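Long-range contact in separin (Saccharomyces cerevisiae, PDB 5U1T), which cleaves the MCD1/SCC1 subunit of cohesin as a caspase-like cysteine protease at the onset of anaphase, allowing chromosome segregation: residues I830-H840 with D871-D881. Sequence-based numbering, arbitrary orientation.
Sequences IIVYRCLHFLH and DITSLTMFLYD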
# COMPACT_ATOMS: atom_id res chain seq x y z
N ILE A 830 -9.54 6.78 -6.19
CA ILE A 830 -9.32 7.16 -4.81
C ILE A 830 -7.92 7.63 -4.57
O ILE A 830 -7.67 8.40 -3.68
CB ILE A 830 -9.62 6.01 -3.86
CG1 ILE A 830 -9.56 6.48 -2.43
CG2 ILE A 830 -8.61 4.92 -4.03
CD1 ILE A 830 -10.73 7.32 -2.03
N ILE A 831 -6.99 7.16 -5.36
CA ILE A 831 -5.62 7.60 -5.19
C ILE A 831 -5.41 8.93 -5.90
O ILE A 831 -4.81 9.84 -5.35
CB ILE A 831 -4.62 6.56 -5.72
CG1 ILE A 831 -4.79 5.23 -4.99
CG2 ILE A 831 -3.20 7.06 -5.51
CD1 ILE A 831 -4.42 5.28 -3.51
N VAL A 832 -5.92 9.03 -7.12
CA VAL A 832 -5.86 10.27 -7.87
C VAL A 832 -6.54 11.40 -7.10
O VAL A 832 -5.98 12.49 -6.97
CB VAL A 832 -6.49 10.09 -9.26
CG1 VAL A 832 -6.60 11.41 -9.98
CG2 VAL A 832 -5.66 9.12 -10.07
N TYR A 833 -7.73 11.14 -6.56
CA TYR A 833 -8.41 12.17 -5.79
C TYR A 833 -7.58 12.61 -4.58
O TYR A 833 -7.30 13.79 -4.43
CB TYR A 833 -9.79 11.72 -5.29
CG TYR A 833 -10.36 12.81 -4.40
CD1 TYR A 833 -10.69 14.05 -4.95
CD2 TYR A 833 -10.46 12.65 -3.02
CE1 TYR A 833 -11.15 15.08 -4.16
CE2 TYR A 833 -10.91 13.68 -2.22
CZ TYR A 833 -11.26 14.89 -2.80
OH TYR A 833 -11.72 15.94 -2.02
N ARG A 834 -7.21 11.66 -3.73
CA ARG A 834 -6.49 11.99 -2.51
C ARG A 834 -5.22 12.77 -2.78
O ARG A 834 -4.89 13.71 -2.03
CB ARG A 834 -6.14 10.73 -1.71
CG ARG A 834 -7.30 10.07 -1.05
CD ARG A 834 -8.09 11.02 -0.20
NE ARG A 834 -9.25 10.35 0.36
CZ ARG A 834 -9.26 9.73 1.54
NH1 ARG A 834 -8.17 9.72 2.29
NH2 ARG A 834 -10.37 9.13 1.97
N CYS A 835 -4.52 12.42 -3.85
CA CYS A 835 -3.29 13.12 -4.18
C CYS A 835 -3.58 14.55 -4.63
O CYS A 835 -2.88 15.48 -4.26
CB CYS A 835 -2.50 12.39 -5.26
SG CYS A 835 -1.66 10.92 -4.70
N LEU A 836 -4.62 14.71 -5.44
CA LEU A 836 -4.99 16.04 -5.89
C LEU A 836 -5.48 16.91 -4.72
O LEU A 836 -5.29 18.13 -4.75
CB LEU A 836 -6.06 15.97 -6.97
CG LEU A 836 -5.54 15.54 -8.35
CD1 LEU A 836 -6.68 15.37 -9.34
CD2 LEU A 836 -4.49 16.52 -8.84
N HIS A 837 -6.10 16.29 -3.72
CA HIS A 837 -6.58 17.00 -2.55
C HIS A 837 -5.41 17.49 -1.75
O HIS A 837 -5.42 18.61 -1.26
CB HIS A 837 -7.47 16.10 -1.69
CG HIS A 837 -7.77 16.65 -0.32
ND1 HIS A 837 -8.66 17.68 -0.11
CD2 HIS A 837 -7.32 16.29 0.91
CE1 HIS A 837 -8.75 17.92 1.19
NE2 HIS A 837 -7.95 17.09 1.82
N PHE A 838 -4.39 16.63 -1.63
CA PHE A 838 -3.16 16.97 -0.93
C PHE A 838 -2.37 18.06 -1.65
O PHE A 838 -1.96 19.03 -1.03
CB PHE A 838 -2.29 15.73 -0.78
CG PHE A 838 -1.04 15.98 -0.03
CD1 PHE A 838 -1.01 15.92 1.35
CD2 PHE A 838 0.13 16.30 -0.71
CE1 PHE A 838 0.15 16.16 2.05
CE2 PHE A 838 1.30 16.54 -0.03
CZ PHE A 838 1.31 16.47 1.35
N LEU A 839 -2.15 17.90 -2.95
CA LEU A 839 -1.38 18.87 -3.70
C LEU A 839 -2.06 20.24 -3.64
O LEU A 839 -1.41 21.29 -3.58
CB LEU A 839 -1.18 18.41 -5.14
CG LEU A 839 -0.08 17.36 -5.32
CD1 LEU A 839 -0.04 16.88 -6.73
CD2 LEU A 839 1.27 17.93 -4.94
N HIS A 840 -3.39 20.21 -3.61
CA HIS A 840 -4.12 21.44 -3.58
C HIS A 840 -3.84 22.19 -2.28
O HIS A 840 -3.58 23.39 -2.30
CB HIS A 840 -5.60 21.19 -3.74
CG HIS A 840 -6.44 22.39 -3.46
ND1 HIS A 840 -7.04 22.61 -2.23
CD2 HIS A 840 -6.74 23.47 -4.22
CE1 HIS A 840 -7.70 23.75 -2.27
NE2 HIS A 840 -7.54 24.29 -3.46
N ASP A 871 -17.80 6.62 1.12
CA ASP A 871 -16.51 7.11 1.63
C ASP A 871 -16.61 8.48 2.36
O ASP A 871 -16.45 9.53 1.75
CB ASP A 871 -15.52 7.22 0.48
CG ASP A 871 -14.12 7.53 0.95
OD1 ASP A 871 -13.91 7.75 2.16
OD2 ASP A 871 -13.21 7.56 0.08
N ILE A 872 -16.86 8.45 3.67
CA ILE A 872 -17.10 9.69 4.41
C ILE A 872 -15.81 10.52 4.53
O ILE A 872 -15.86 11.73 4.46
CB ILE A 872 -17.70 9.43 5.82
CG1 ILE A 872 -18.05 10.76 6.51
CG2 ILE A 872 -16.76 8.64 6.70
CD1 ILE A 872 -18.89 11.70 5.66
N THR A 873 -14.66 9.86 4.66
CA THR A 873 -13.41 10.57 4.77
C THR A 873 -13.02 11.27 3.45
O THR A 873 -12.42 12.35 3.50
CB THR A 873 -12.26 9.63 5.26
OG1 THR A 873 -12.08 8.55 4.35
CG2 THR A 873 -12.58 9.06 6.62
N SER A 874 -13.37 10.73 2.28
CA SER A 874 -13.18 11.49 1.05
C SER A 874 -14.20 12.61 0.88
O SER A 874 -13.91 13.62 0.24
CB SER A 874 -13.26 10.60 -0.19
OG SER A 874 -12.08 9.85 -0.38
N LEU A 875 -15.40 12.42 1.42
CA LEU A 875 -16.48 13.41 1.28
C LEU A 875 -16.19 14.66 2.12
O LEU A 875 -16.35 15.79 1.64
CB LEU A 875 -17.83 12.82 1.67
CG LEU A 875 -18.99 13.82 1.65
CD1 LEU A 875 -19.32 14.32 0.24
CD2 LEU A 875 -20.21 13.24 2.33
N THR A 876 -15.78 14.45 3.37
CA THR A 876 -15.45 15.57 4.24
C THR A 876 -14.26 16.34 3.66
O THR A 876 -14.24 17.57 3.71
CB THR A 876 -15.15 15.12 5.67
OG1 THR A 876 -14.12 14.13 5.67
CG2 THR A 876 -16.41 14.53 6.29
N MET A 877 -13.30 15.63 3.06
CA MET A 877 -12.21 16.30 2.37
C MET A 877 -12.73 17.14 1.21
O MET A 877 -12.25 18.25 0.97
CB MET A 877 -11.18 15.31 1.86
CG MET A 877 -10.39 14.63 2.96
SD MET A 877 -9.17 13.48 2.29
CE MET A 877 -8.46 12.91 3.83
N PHE A 878 -13.70 16.62 0.49
CA PHE A 878 -14.25 17.36 -0.63
C PHE A 878 -15.01 18.59 -0.12
O PHE A 878 -14.86 19.69 -0.66
CB PHE A 878 -15.15 16.46 -1.47
CG PHE A 878 -15.85 17.16 -2.61
CD1 PHE A 878 -15.17 17.46 -3.78
CD2 PHE A 878 -17.19 17.48 -2.52
CE1 PHE A 878 -15.83 18.09 -4.84
CE2 PHE A 878 -17.84 18.11 -3.57
CZ PHE A 878 -17.17 18.41 -4.73
N LEU A 879 -15.81 18.41 0.94
CA LEU A 879 -16.65 19.48 1.49
C LEU A 879 -15.81 20.62 2.06
O LEU A 879 -16.12 21.79 1.88
CB LEU A 879 -17.59 18.93 2.55
CG LEU A 879 -18.67 18.00 2.00
CD1 LEU A 879 -19.60 17.51 3.08
CD2 LEU A 879 -19.43 18.71 0.92
N TYR A 880 -14.73 20.24 2.75
CA TYR A 880 -13.73 21.17 3.26
C TYR A 880 -13.10 22.03 2.17
O TYR A 880 -13.16 23.25 2.23
CB TYR A 880 -12.64 20.39 3.96
CG TYR A 880 -11.61 21.24 4.65
CD1 TYR A 880 -11.92 21.91 5.82
CD2 TYR A 880 -10.32 21.36 4.15
CE1 TYR A 880 -11.00 22.67 6.47
CE2 TYR A 880 -9.38 22.12 4.79
CZ TYR A 880 -9.73 22.77 5.96
OH TYR A 880 -8.80 23.54 6.63
N ASP A 881 -12.48 21.37 1.20
CA ASP A 881 -11.94 22.03 0.02
C ASP A 881 -12.90 23.04 -0.57
O ASP A 881 -12.46 24.08 -1.05
CB ASP A 881 -11.59 21.02 -1.08
CG ASP A 881 -10.28 20.32 -0.84
OD1 ASP A 881 -9.44 20.89 -0.13
OD2 ASP A 881 -10.08 19.20 -1.37
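Arg834 faces Ser874 and His837 faces Met877 where helices 830-840 and 872-881 run side by side in the same sense, their axes 11.1 Å apart at closest approach and inclined by 35°. Arg834, folded back about its CB-CG bond (chi2 -53°), lays its guanidinium side-on against Ser874: NE and NH2 both donate to OG of Ser874, each at 3.0 Å and within the guanidinium plane. NH2 also makes a weak bond to Thr873 OG1, and a long salt bridge to Asp871. Asp871 is the N-cap of the second helix: its OD1 accepts from Ser874 N at 3.0 Å and from Thr873 OG1, while Ser874 OG donates to its OD2 at 2.6 Å. The arginine thus binds the Ser874 hydroxyl, and weakly that of Thr873, which both donate to the capping carboxylate. A leucine here would probably leave Ser874 OG without these two donors and deprive the Asp871 carboxylate of this arginine's charge. The extended Met877 lies across two flat groups, its CB over one face of the His837 ring, 3.8 Å from the centroid, and its SD over one face of the guanidinium. His837 ND1 donates to Asp881 OD2 at the ring edge in a His-carboxylate hydrogen bond modelled too short for its length to be trusted, with ring and carboxylate planes 50° apart. Between these polar ends Tyr833 fits as a knob among Ser874, Met877, Phe878 and Asp881; its OH comes 3.5 Å from Phe878 CB. The contact joins two helices of separase's helical region, with helix 849-863 between them in sequence and its Phe863 against the Tyr833 and Phe878 rings, away from the protease active site.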